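PDB 1HJQ: beta-1,4-galactanase from Humicola insolens, which hydrolyses the beta-1,4-galactosidic linkages of type I arabinogalactans, as a family 53 glycoside hydrolase of clan GH-A. Local coordinates for residues M176-N181 with V243-W248; V211-F216 with D224-S229; K108-T113 with V164-L169; Y57-N62 with L114-R119. All coordinates share one frame; numbering follows the deposited sequence.

Contact 1: M176-N181 with V243-W248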
# COMPACT_ATOMS: atom_id res chain seq x y z
N MET A 176 9.74 1.85 3.82
CA MET A 176 8.52 2.23 4.51
C MET A 176 7.95 1.17 5.45
O MET A 176 8.04 -0.03 5.20
CB MET A 176 7.44 2.58 3.46
CG MET A 176 6.06 2.81 4.04
SD MET A 176 4.76 2.71 2.81
CE MET A 176 5.05 4.24 1.88
N VAL A 177 7.37 1.64 6.56
CA VAL A 177 6.72 0.77 7.53
C VAL A 177 5.25 1.12 7.36
O VAL A 177 4.86 2.29 7.46
CB VAL A 177 7.19 1.05 8.97
CG1 VAL A 177 6.28 0.31 9.97
CG2 VAL A 177 8.63 0.57 9.14
N HIS A 178 4.44 0.11 7.08
CA HIS A 178 3.02 0.28 6.82
C HIS A 178 2.11 -0.26 7.92
O HIS A 178 2.15 -1.44 8.26
CB HIS A 178 2.70 -0.39 5.47
CG HIS A 178 1.24 -0.39 5.12
ND1 HIS A 178 0.34 0.49 5.66
CD2 HIS A 178 0.54 -1.16 4.25
CE1 HIS A 178 -0.86 0.27 5.15
NE2 HIS A 178 -0.76 -0.73 4.29
N LEU A 179 1.29 0.64 8.46
CA LEU A 179 0.34 0.31 9.52
C LEU A 179 -1.04 0.71 9.02
O LEU A 179 -1.15 1.62 8.20
CB LEU A 179 0.66 1.09 10.79
CG LEU A 179 1.61 0.53 11.85
CD1 LEU A 179 2.84 -0.05 11.21
CD2 LEU A 179 1.98 1.65 12.81
N ASP A 180 -2.09 0.06 9.51
CA ASP A 180 -3.44 0.41 9.10
C ASP A 180 -3.96 1.46 10.08
O ASP A 180 -3.22 1.87 10.98
CB ASP A 180 -4.34 -0.84 9.09
CG ASP A 180 -4.85 -1.24 10.48
OD1 ASP A 180 -4.03 -1.32 11.43
OD2 ASP A 180 -6.07 -1.48 10.62
N ASN A 181 -5.20 1.91 9.90
CA ASN A 181 -5.80 2.92 10.78
C ASN A 181 -4.95 4.16 11.04
O ASN A 181 -4.77 4.56 12.18
CB ASN A 181 -6.18 2.30 12.12
CG ASN A 181 -7.30 1.30 12.00
OD1 ASN A 181 -8.18 1.42 11.14
ND2 ASN A 181 -7.30 0.30 12.88
N VAL A 243 -0.56 8.04 2.60
CA VAL A 243 -1.71 7.16 2.70
C VAL A 243 -1.45 6.18 1.57
O VAL A 243 -1.50 6.54 0.39
CB VAL A 243 -3.02 7.90 2.44
CG1 VAL A 243 -4.14 6.90 2.21
CG2 VAL A 243 -3.35 8.79 3.61
N VAL A 244 -1.14 4.94 1.93
CA VAL A 244 -0.83 3.94 0.93
C VAL A 244 -2.03 3.08 0.55
O VAL A 244 -1.92 2.18 -0.28
CB VAL A 244 0.33 3.04 1.41
CG1 VAL A 244 1.53 3.91 1.72
CG2 VAL A 244 -0.07 2.28 2.65
N GLU A 245 -3.18 3.39 1.14
CA GLU A 245 -4.41 2.66 0.87
C GLU A 245 -5.67 3.43 1.24
O GLU A 245 -5.83 3.88 2.37
CB GLU A 245 -4.43 1.36 1.66
CG GLU A 245 -3.73 0.19 1.04
CD GLU A 245 -3.93 -1.07 1.86
OE1 GLU A 245 -5.08 -1.33 2.27
OE2 GLU A 245 -2.94 -1.79 2.10
N THR A 246 -6.57 3.56 0.27
CA THR A 246 -7.84 4.24 0.51
C THR A 246 -8.78 3.96 -0.65
O THR A 246 -8.34 3.69 -1.76
CB THR A 246 -7.66 5.76 0.66
OG1 THR A 246 -8.90 6.33 1.11
CG2 THR A 246 -7.27 6.40 -0.67
N ASN A 247 -10.08 4.02 -0.37
CA ASN A 247 -11.11 3.76 -1.37
C ASN A 247 -12.33 4.61 -1.03
O ASN A 247 -12.47 5.08 0.09
CB ASN A 247 -11.56 2.30 -1.34
CG ASN A 247 -10.57 1.34 -1.99
OD1 ASN A 247 -10.66 0.13 -1.79
ND2 ASN A 247 -9.65 1.87 -2.78
N TRP A 248 -13.19 4.79 -2.02
CA TRP A 248 -14.44 5.50 -1.82
C TRP A 248 -15.39 4.82 -2.78
O TRP A 248 -15.09 4.69 -3.97
CB TRP A 248 -14.33 6.98 -2.16
CG TRP A 248 -15.63 7.68 -1.89
CD1 TRP A 248 -16.59 8.01 -2.81
CD2 TRP A 248 -16.15 8.06 -0.62
NE1 TRP A 248 -17.68 8.56 -2.18
CE2 TRP A 248 -17.44 8.60 -0.84
CE3 TRP A 248 -15.66 7.98 0.69
CZ2 TRP A 248 -18.24 9.07 0.21
CZ3 TRP A 248 -16.46 8.45 1.73
CH2 TRP A 248 -17.73 8.98 1.48
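H178 and E245 are joined by one hydrogen bond, and V244 packs beside it. H178 NE2 donates to E245 OE2 at 3.3 Å, and the bond is fairly straight, with an N-H...O angle of 166°. The carboxylate oxygen lies in the plane of the imidazole, at its edge. The ring nitrogen meets that oxygen from above the carboxylate plane, and the two planes stand 76° apart. E245 OE2 also takes a salt bridge from R45, and E245 OE1 is bonded to Y214, so both oxygens are held and the group is unlikely to turn.

The apolar part rests on V244. Its CG2 methyl sits over one face of the H178 ring in a CH-pi contact, 3.4 Å from the ring centroid. Its other methyl, CG1, meets M176 CE at 3.5 Å. The M176 chain bends at its last torsion (chi3 -71°), which turns CE to that methyl.

Strands 174-179 and 240-245 are not neighbours in the sheet. Strand 208-212 lies between them, and these side chains meet inside the eight-stranded beta/alpha (TIM) barrel. E245 is probably the nucleophile, and H178 also touches E135, the probable proton donor: this is the clan GH-A active site.

Contact 2: V211-F216 with D224-S229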
# COMPACT_ATOMS: atom_id res chain seq x y z
N VAL A 211 0.25 4.67 5.78
CA VAL A 211 -0.95 4.32 6.53
C VAL A 211 -2.15 4.04 5.65
O VAL A 211 -2.29 4.60 4.57
CB VAL A 211 -1.38 5.43 7.52
CG1 VAL A 211 -0.23 5.79 8.42
CG2 VAL A 211 -1.87 6.65 6.76
N SER A 212 -3.03 3.16 6.12
CA SER A 212 -4.24 2.86 5.38
C SER A 212 -5.31 3.77 5.97
O SER A 212 -5.39 3.94 7.19
CB SER A 212 -4.62 1.39 5.57
OG SER A 212 -3.64 0.54 5.01
N PHE A 213 -6.10 4.37 5.10
CA PHE A 213 -7.16 5.26 5.55
C PHE A 213 -8.39 4.94 4.72
O PHE A 213 -8.41 5.17 3.51
CB PHE A 213 -6.72 6.72 5.35
CG PHE A 213 -7.73 7.73 5.83
CD1 PHE A 213 -8.06 7.82 7.18
CD2 PHE A 213 -8.37 8.58 4.93
CE1 PHE A 213 -9.01 8.73 7.63
CE2 PHE A 213 -9.32 9.49 5.37
CZ PHE A 213 -9.64 9.56 6.72
N TYR A 214 -9.40 4.38 5.37
CA TYR A 214 -10.64 3.99 4.71
C TYR A 214 -11.81 4.62 5.43
O TYR A 214 -11.74 4.90 6.62
CB TYR A 214 -10.80 2.47 4.72
CG TYR A 214 -9.86 1.74 3.81
CD1 TYR A 214 -10.11 1.65 2.44
CD2 TYR A 214 -8.71 1.12 4.31
CE1 TYR A 214 -9.24 0.97 1.60
CE2 TYR A 214 -7.84 0.44 3.48
CZ TYR A 214 -8.11 0.37 2.12
OH TYR A 214 -7.24 -0.30 1.29
N PRO A 215 -12.92 4.85 4.72
CA PRO A 215 -14.07 5.46 5.38
C PRO A 215 -15.11 4.46 5.88
O PRO A 215 -15.91 4.79 6.75
CB PRO A 215 -14.64 6.34 4.28
CG PRO A 215 -14.48 5.44 3.07
CD PRO A 215 -13.07 4.89 3.25
N PHE A 216 -15.08 3.24 5.35
CA PHE A 216 -16.07 2.23 5.71
C PHE A 216 -15.73 1.17 6.75
O PHE A 216 -16.31 0.08 6.74
CB PHE A 216 -16.56 1.55 4.43
CG PHE A 216 -15.45 1.19 3.46
CD1 PHE A 216 -14.39 0.37 3.85
CD2 PHE A 216 -15.47 1.67 2.14
CE1 PHE A 216 -13.38 0.04 2.95
CE2 PHE A 216 -14.46 1.34 1.25
CZ PHE A 216 -13.41 0.52 1.65
N ASP A 224 -9.83 14.87 9.93
CA ASP A 224 -9.13 15.60 10.98
C ASP A 224 -8.19 14.70 11.78
O ASP A 224 -7.05 15.07 12.04
CB ASP A 224 -10.13 16.25 11.93
CG ASP A 224 -10.58 17.63 11.47
OD1 ASP A 224 -10.17 18.08 10.38
OD2 ASP A 224 -11.35 18.27 12.21
N SER A 225 -8.69 13.53 12.17
CA SER A 225 -7.89 12.58 12.94
C SER A 225 -6.67 12.15 12.13
O SER A 225 -5.57 12.06 12.67
CB SER A 225 -8.72 11.35 13.31
OG SER A 225 -9.72 11.68 14.24
N LEU A 226 -6.87 11.88 10.85
CA LEU A 226 -5.75 11.49 9.99
C LEU A 226 -4.79 12.67 9.99
O LEU A 226 -3.58 12.51 10.15
CB LEU A 226 -6.24 11.20 8.56
CG LEU A 226 -5.15 10.98 7.51
CD1 LEU A 226 -4.31 9.76 7.87
CD2 LEU A 226 -5.79 10.80 6.14
N ARG A 227 -5.35 13.85 9.81
CA ARG A 227 -4.59 15.09 9.79
C ARG A 227 -3.74 15.24 11.04
O ARG A 227 -2.55 15.54 10.96
CB ARG A 227 -5.56 16.27 9.69
CG ARG A 227 -4.94 17.62 9.89
CD ARG A 227 -4.77 18.35 8.58
NE ARG A 227 -4.45 19.75 8.83
CZ ARG A 227 -5.31 20.63 9.32
NH1 ARG A 227 -6.56 20.27 9.62
NH2 ARG A 227 -4.92 21.88 9.54
N ARG A 228 -4.36 15.03 12.19
CA ARG A 228 -3.66 15.15 13.46
C ARG A 228 -2.63 14.05 13.64
O ARG A 228 -1.51 14.30 14.06
CB ARG A 228 -4.65 15.07 14.63
CG ARG A 228 -3.98 15.03 15.99
CD ARG A 228 -5.02 15.08 17.08
NE ARG A 228 -5.20 16.41 17.68
CZ ARG A 228 -5.25 17.56 17.02
NH1 ARG A 228 -5.13 17.61 15.69
NH2 ARG A 228 -5.46 18.69 17.69
N SER A 229 -3.03 12.83 13.30
CA SER A 229 -2.16 11.67 13.44
C SER A 229 -0.88 11.86 12.63
O SER A 229 0.22 11.68 13.16
CB SER A 229 -2.90 10.41 12.99
OG SER A 229 -2.16 9.26 13.33
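L226 reaches from its helix to set one methyl over the face of the F213 ring. The methyl is CD2. It stands above the middle of the ring, 3.6 Å from the centroid and 12° off the ring normal, which makes a CH-pi contact. L226 CB comes down near the ring's rim, at 3.8 Å from F213 CE1. The F213 ring is carried toward the helix because CG lies opposite the backbone N (chi1 -178°). The second torsion, chi2 of 65°, then turns a face to the leucine.

This is the inner side of helix 223-237 packing on the end of strand 208-212, within a beta-alpha-beta unit of the TIM barrel. The next strand of the unit, 240-245, adds V243, which touches V211, F213 and L226.

The other methyl of L226 has a different partner. CD1 meets V211 CG2 at 4.1 Å, and the two side chains cross at a slant. Replacing F213 by an alanine would probably leave L226 CD2 without the surface it rests on and open a gap between strand and helix. Y276 of helix 270-286 also touches the F213 ring.

Contact 3: K108-T113 with V164-L169. With NAG (2-acetamido-2-deoxy-beta-D-glucopyranose), chain B.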
# COMPACT_ATOMS: atom_id res chain seq x y z
N LYS A 108 16.33 -15.27 7.38
CA LYS A 108 15.51 -15.64 6.23
C LYS A 108 14.85 -14.41 5.64
O LYS A 108 14.89 -14.19 4.43
CB LYS A 108 14.44 -16.65 6.65
CG LYS A 108 14.38 -17.90 5.79
CD LYS A 108 14.18 -17.57 4.32
CE LYS A 108 14.26 -18.82 3.47
NZ LYS A 108 14.30 -18.49 2.02
N LEU A 109 14.23 -13.60 6.49
CA LEU A 109 13.57 -12.39 6.03
C LEU A 109 14.59 -11.54 5.28
O LEU A 109 14.25 -10.89 4.28
CB LEU A 109 13.00 -11.60 7.20
CG LEU A 109 12.20 -10.37 6.77
CD1 LEU A 109 10.96 -10.82 6.02
CD2 LEU A 109 11.82 -9.55 8.00
N TYR A 110 15.83 -11.56 5.76
CA TYR A 110 16.91 -10.81 5.13
C TYR A 110 17.27 -11.39 3.76
O TYR A 110 17.29 -10.66 2.76
CB TYR A 110 18.15 -10.79 6.03
CG TYR A 110 19.40 -10.26 5.35
CD1 TYR A 110 20.28 -11.11 4.68
CD2 TYR A 110 19.69 -8.90 5.37
CE1 TYR A 110 21.42 -10.61 4.04
CE2 TYR A 110 20.83 -8.39 4.73
CZ TYR A 110 21.68 -9.25 4.07
OH TYR A 110 22.80 -8.74 3.44
N ASN A 111 17.55 -12.69 3.70
CA ASN A 111 17.89 -13.31 2.42
C ASN A 111 16.77 -13.09 1.42
O ASN A 111 17.01 -12.72 0.27
CB ASN A 111 18.12 -14.82 2.56
CG ASN A 111 19.30 -15.17 3.43
OD1 ASN A 111 20.20 -14.35 3.63
ND2 ASN A 111 19.31 -16.40 3.92
N TYR A 112 15.54 -13.32 1.87
CA TYR A 112 14.37 -13.17 1.01
C TYR A 112 14.28 -11.77 0.42
O TYR A 112 14.20 -11.61 -0.80
CB TYR A 112 13.09 -13.48 1.79
CG TYR A 112 11.84 -13.13 1.01
CD1 TYR A 112 11.47 -13.86 -0.11
CD2 TYR A 112 11.07 -12.03 1.36
CE1 TYR A 112 10.37 -13.49 -0.88
CE2 TYR A 112 9.97 -11.65 0.60
CZ TYR A 112 9.62 -12.39 -0.52
OH TYR A 112 8.53 -12.01 -1.27
N THR A 113 14.28 -10.76 1.29
CA THR A 113 14.19 -9.38 0.85
C THR A 113 15.38 -9.05 -0.04
O THR A 113 15.21 -8.48 -1.11
CB THR A 113 14.18 -8.41 2.04
OG1 THR A 113 13.08 -8.74 2.90
CG2 THR A 113 14.03 -6.98 1.56
N VAL A 164 17.22 -4.66 1.98
CA VAL A 164 17.04 -3.64 0.96
C VAL A 164 18.33 -2.84 0.84
O VAL A 164 18.84 -2.61 -0.26
CB VAL A 164 15.90 -2.66 1.35
CG1 VAL A 164 15.73 -1.61 0.26
CG2 VAL A 164 14.61 -3.43 1.57
N LYS A 165 18.87 -2.43 1.97
CA LYS A 165 20.08 -1.64 1.95
C LYS A 165 21.27 -2.34 1.30
O LYS A 165 22.02 -1.70 0.56
CB LYS A 165 20.44 -1.20 3.37
CG LYS A 165 19.43 -0.24 3.98
CD LYS A 165 19.83 0.17 5.40
CE LYS A 165 18.83 1.15 5.99
NZ LYS A 165 18.74 2.39 5.16
N ASP A 166 21.43 -3.64 1.54
CA ASP A 166 22.54 -4.38 0.95
C ASP A 166 22.32 -4.88 -0.49
O ASP A 166 23.16 -5.60 -1.02
CB ASP A 166 22.90 -5.60 1.81
CG ASP A 166 23.47 -5.23 3.16
OD1 ASP A 166 23.98 -4.10 3.31
OD2 ASP A 166 23.42 -6.08 4.07
N SER A 167 21.21 -4.53 -1.12
CA SER A 167 20.94 -5.00 -2.47
C SER A 167 21.65 -4.16 -3.54
O SER A 167 22.23 -3.12 -3.24
CB SER A 167 19.44 -4.99 -2.75
OG SER A 167 18.96 -3.66 -2.85
N ARG A 168 21.61 -4.63 -4.78
CA ARG A 168 22.22 -3.93 -5.90
C ARG A 168 21.38 -2.73 -6.33
O ARG A 168 21.75 -2.01 -7.25
CB ARG A 168 22.37 -4.86 -7.10
CG ARG A 168 23.79 -5.31 -7.41
CD ARG A 168 24.01 -6.74 -6.99
NE ARG A 168 23.16 -7.68 -7.72
CZ ARG A 168 23.02 -8.95 -7.37
NH1 ARG A 168 23.67 -9.42 -6.32
NH2 ARG A 168 22.21 -9.75 -8.05
N LEU A 169 20.24 -2.52 -5.68
CA LEU A 169 19.40 -1.40 -6.04
C LEU A 169 20.14 -0.09 -5.88
O LEU A 169 20.80 0.15 -4.88
CB LEU A 169 18.14 -1.36 -5.18
CG LEU A 169 17.02 -2.32 -5.57
CD1 LEU A 169 15.86 -2.14 -4.60
CD2 LEU A 169 16.59 -2.05 -7.00
C1 NAG B . 20.55 -17.02 4.34
C2 NAG B . 20.29 -18.44 4.87
C3 NAG B . 21.61 -19.10 5.29
C4 NAG B . 22.62 -19.04 4.13
C5 NAG B . 22.78 -17.59 3.70
C6 NAG B . 23.79 -17.39 2.58
C7 NAG B . 18.32 -19.16 6.07
C8 NAG B . 18.02 -19.80 7.41
N2 NAG B . 19.38 -18.36 6.00
O3 NAG B . 21.39 -20.45 5.67
O4 NAG B . 23.87 -19.58 4.54
O5 NAG B . 21.51 -17.06 3.26
O6 NAG B . 23.15 -17.01 1.37
O7 NAG B . 17.60 -19.39 5.10
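Y110 donates a hydrogen bond to D166 at the margin of a glycosylated surface, while its neighbour N111 carries the sugar. N111 ND2 is bonded covalently to C1 of an N-acetylglucosamine at 1.4 Å, the linkage of an N-glycan. K108 runs beside the acetamido group, with its CG 3.6 Å from NAG O7.

The bond runs from Y110 OH to D166 OD2 at 2.8 Å. The carboxylate oxygen takes it on its anti lone pair, the one turned from OD1. It lies at the ring edge, near the ring plane, with ring and carboxylate planes 74° apart. The tyrosine leaves its helix with CG opposite the backbone N (chi1 169°), and its length carries the hydroxyl across. A phenylalanine in place of Y110 would probably leave D166 OD2 without this donor and the carboxylate freer to turn.

Deeper in, T113 CG2 meets V164 CG2 at 3.6 Å. The hydroxyl of T113 turns back to its own helix, where OG1 donates to L109 O at 2.8 Å. Beyond the last turn of the other helix, S167 OG bonds to V164 O.

The contact joins helix 102-123 to the C-terminal end of helix 150-165, two helices of the barrel's outer layer. V164 also touches I175 of strand 174-179, and L109 packs on L156 and A160.

Contact 4: Y57-N62 with L114-R119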
# COMPACT_ATOMS: atom_id res chain seq x y z
N TYR A 57 1.26 -12.71 -7.80
CA TYR A 57 1.85 -11.75 -6.89
C TYR A 57 3.21 -12.22 -6.40
O TYR A 57 3.77 -11.66 -5.46
CB TYR A 57 0.93 -11.47 -5.69
CG TYR A 57 -0.50 -11.17 -6.08
CD1 TYR A 57 -0.78 -10.25 -7.09
CD2 TYR A 57 -1.56 -11.85 -5.49
CE1 TYR A 57 -2.09 -10.02 -7.49
CE2 TYR A 57 -2.86 -11.62 -5.88
CZ TYR A 57 -3.12 -10.70 -6.89
OH TYR A 57 -4.41 -10.50 -7.33
N ASN A 58 3.74 -13.27 -7.02
CA ASN A 58 5.06 -13.71 -6.60
C ASN A 58 6.07 -12.86 -7.36
O ASN A 58 5.69 -12.03 -8.19
CB ASN A 58 5.27 -15.22 -6.81
CG ASN A 58 5.43 -15.63 -8.27
OD1 ASN A 58 5.53 -14.80 -9.17
ND2 ASN A 58 5.47 -16.94 -8.49
N LEU A 59 7.34 -13.05 -7.06
CA LEU A 59 8.39 -12.26 -7.69
C LEU A 59 8.29 -12.14 -9.21
O LEU A 59 8.22 -11.03 -9.73
CB LEU A 59 9.76 -12.83 -7.30
CG LEU A 59 10.89 -11.81 -7.39
CD1 LEU A 59 10.53 -10.58 -6.54
CD2 LEU A 59 12.19 -12.46 -6.90
N ASP A 60 8.29 -13.26 -9.92
CA ASP A 60 8.21 -13.23 -11.37
C ASP A 60 7.02 -12.39 -11.82
O ASP A 60 7.14 -11.54 -12.70
CB ASP A 60 8.06 -14.65 -11.94
CG ASP A 60 9.19 -15.56 -11.52
OD1 ASP A 60 10.37 -15.15 -11.62
OD2 ASP A 60 8.90 -16.71 -11.10
N TYR A 61 5.87 -12.63 -11.19
CA TYR A 61 4.64 -11.91 -11.49
C TYR A 61 4.84 -10.41 -11.33
O TYR A 61 4.40 -9.63 -12.17
CB TYR A 61 3.52 -12.39 -10.56
CG TYR A 61 2.19 -11.67 -10.74
CD1 TYR A 61 2.01 -10.36 -10.27
CD2 TYR A 61 1.13 -12.28 -11.40
CE1 TYR A 61 0.80 -9.69 -10.47
CE2 TYR A 61 -0.07 -11.62 -11.60
CZ TYR A 61 -0.23 -10.32 -11.14
OH TYR A 61 -1.42 -9.66 -11.36
N ASN A 62 5.50 -10.00 -10.25
CA ASN A 62 5.71 -8.58 -10.01
C ASN A 62 6.74 -7.96 -10.92
O ASN A 62 6.73 -6.75 -11.13
CB ASN A 62 6.07 -8.35 -8.54
CG ASN A 62 4.86 -8.38 -7.64
OD1 ASN A 62 4.06 -7.44 -7.63
ND2 ASN A 62 4.70 -9.46 -6.89
N LEU A 114 16.57 -9.42 0.42
CA LEU A 114 17.80 -9.18 -0.34
C LEU A 114 17.69 -9.71 -1.76
O LEU A 114 17.82 -8.96 -2.73
CB LEU A 114 18.99 -9.85 0.35
CG LEU A 114 20.32 -9.74 -0.39
CD1 LEU A 114 20.74 -8.28 -0.46
CD2 LEU A 114 21.38 -10.57 0.32
N ASP A 115 17.44 -11.01 -1.89
CA ASP A 115 17.32 -11.63 -3.20
C ASP A 115 16.20 -11.00 -4.01
O ASP A 115 16.37 -10.76 -5.21
CB ASP A 115 17.08 -13.13 -3.05
CG ASP A 115 18.27 -13.84 -2.41
OD1 ASP A 115 19.26 -13.15 -2.07
OD2 ASP A 115 18.21 -15.08 -2.24
N SER A 116 15.07 -10.72 -3.37
CA SER A 116 13.95 -10.12 -4.07
C SER A 116 14.31 -8.76 -4.66
O SER A 116 14.04 -8.49 -5.84
CB SER A 116 12.76 -9.95 -3.13
OG SER A 116 12.21 -11.20 -2.75
N MET A 117 14.91 -7.89 -3.86
CA MET A 117 15.29 -6.57 -4.35
C MET A 117 16.32 -6.70 -5.47
O MET A 117 16.25 -6.00 -6.48
CB MET A 117 15.83 -5.72 -3.21
CG MET A 117 14.78 -5.33 -2.18
SD MET A 117 13.60 -4.08 -2.77
CE MET A 117 12.39 -5.10 -3.61
N ASN A 118 17.27 -7.61 -5.30
CA ASN A 118 18.29 -7.82 -6.32
C ASN A 118 17.65 -8.33 -7.60
O ASN A 118 18.20 -8.17 -8.69
CB ASN A 118 19.36 -8.80 -5.83
CG ASN A 118 20.40 -8.13 -4.96
OD1 ASN A 118 20.84 -7.02 -5.24
ND2 ASN A 118 20.82 -8.82 -3.89
N ARG A 119 16.49 -8.94 -7.46
CA ARG A 119 15.78 -9.47 -8.61
C ARG A 119 15.38 -8.30 -9.52
O ARG A 119 15.49 -8.39 -10.74
CB ARG A 119 14.55 -10.23 -8.14
CG ARG A 119 13.93 -11.08 -9.20
CD ARG A 119 14.83 -12.23 -9.60
NE ARG A 119 14.24 -12.94 -10.73
CZ ARG A 119 13.16 -13.72 -10.66
NH1 ARG A 119 12.55 -13.91 -9.50
NH2 ARG A 119 12.69 -14.29 -11.76
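The start of helix 59-71 faces the later half of helix 102-123, and the backbones come nearest at L59 and S116, whose CA atoms are 7.0 Å apart. L59 points at the other helix. Its CD1 methyl lies 4.1 Å from S116 CB, while its CD2 branch lies against CB and CG of R119 and at the edge of the guanidinium, by NH1. S116 OG turns to its own helix and bonds to Y112 O.

The R119 chain bends at chi2 (67°), and its guanidinium passes beside L59 to reach D60. There NH2 donates to D60 OD1 in a salt bridge; the modelled 2.5 Å is doubtful at this resolution. NH1 adds a weak bond to the same oxygen at 3.3 Å. OD1 lies at the guanidinium edge, but the carboxylate plane is turned 81° from it, so the pair is not the flat two-oxygen kind.

Before the helix, N58 is the N-cap. Its OD1 accepts from Y61 N at 3.0 Å, nearly straight, with an N-H...O angle of 171°.

One oxygen of D60 thus takes both arginine nitrogens. Two neighbouring helices of the barrel's outer layer are tied near the surface by charge, with leucine packing alongside. Each charge probably offsets the other.

How the contacts relate
All four contacts belong to one TIM barrel. Along the chain, contacts 3 and 4 come first and their segments alternate; contact 1 follows, with contact 2 falling between its two segments. Contacts 1 and 2 have centres 9 Å apart and share the sheet, where strand 208-212 lies between 174-179 and 240-245. They touch: E245 O probably accepts from F213 N. Contacts 3 and 4 both use helix 102-123 and have centres 11 Å apart. N118 and R168 join them. Contact 2 lies about 31 Å from contacts 3 and 4, centre to centre, across the barrel. Contact 1 lies at the catalytic centre, contact 2 packs a helix behind the strand beside it, and contacts 3 and 4 join outer helices.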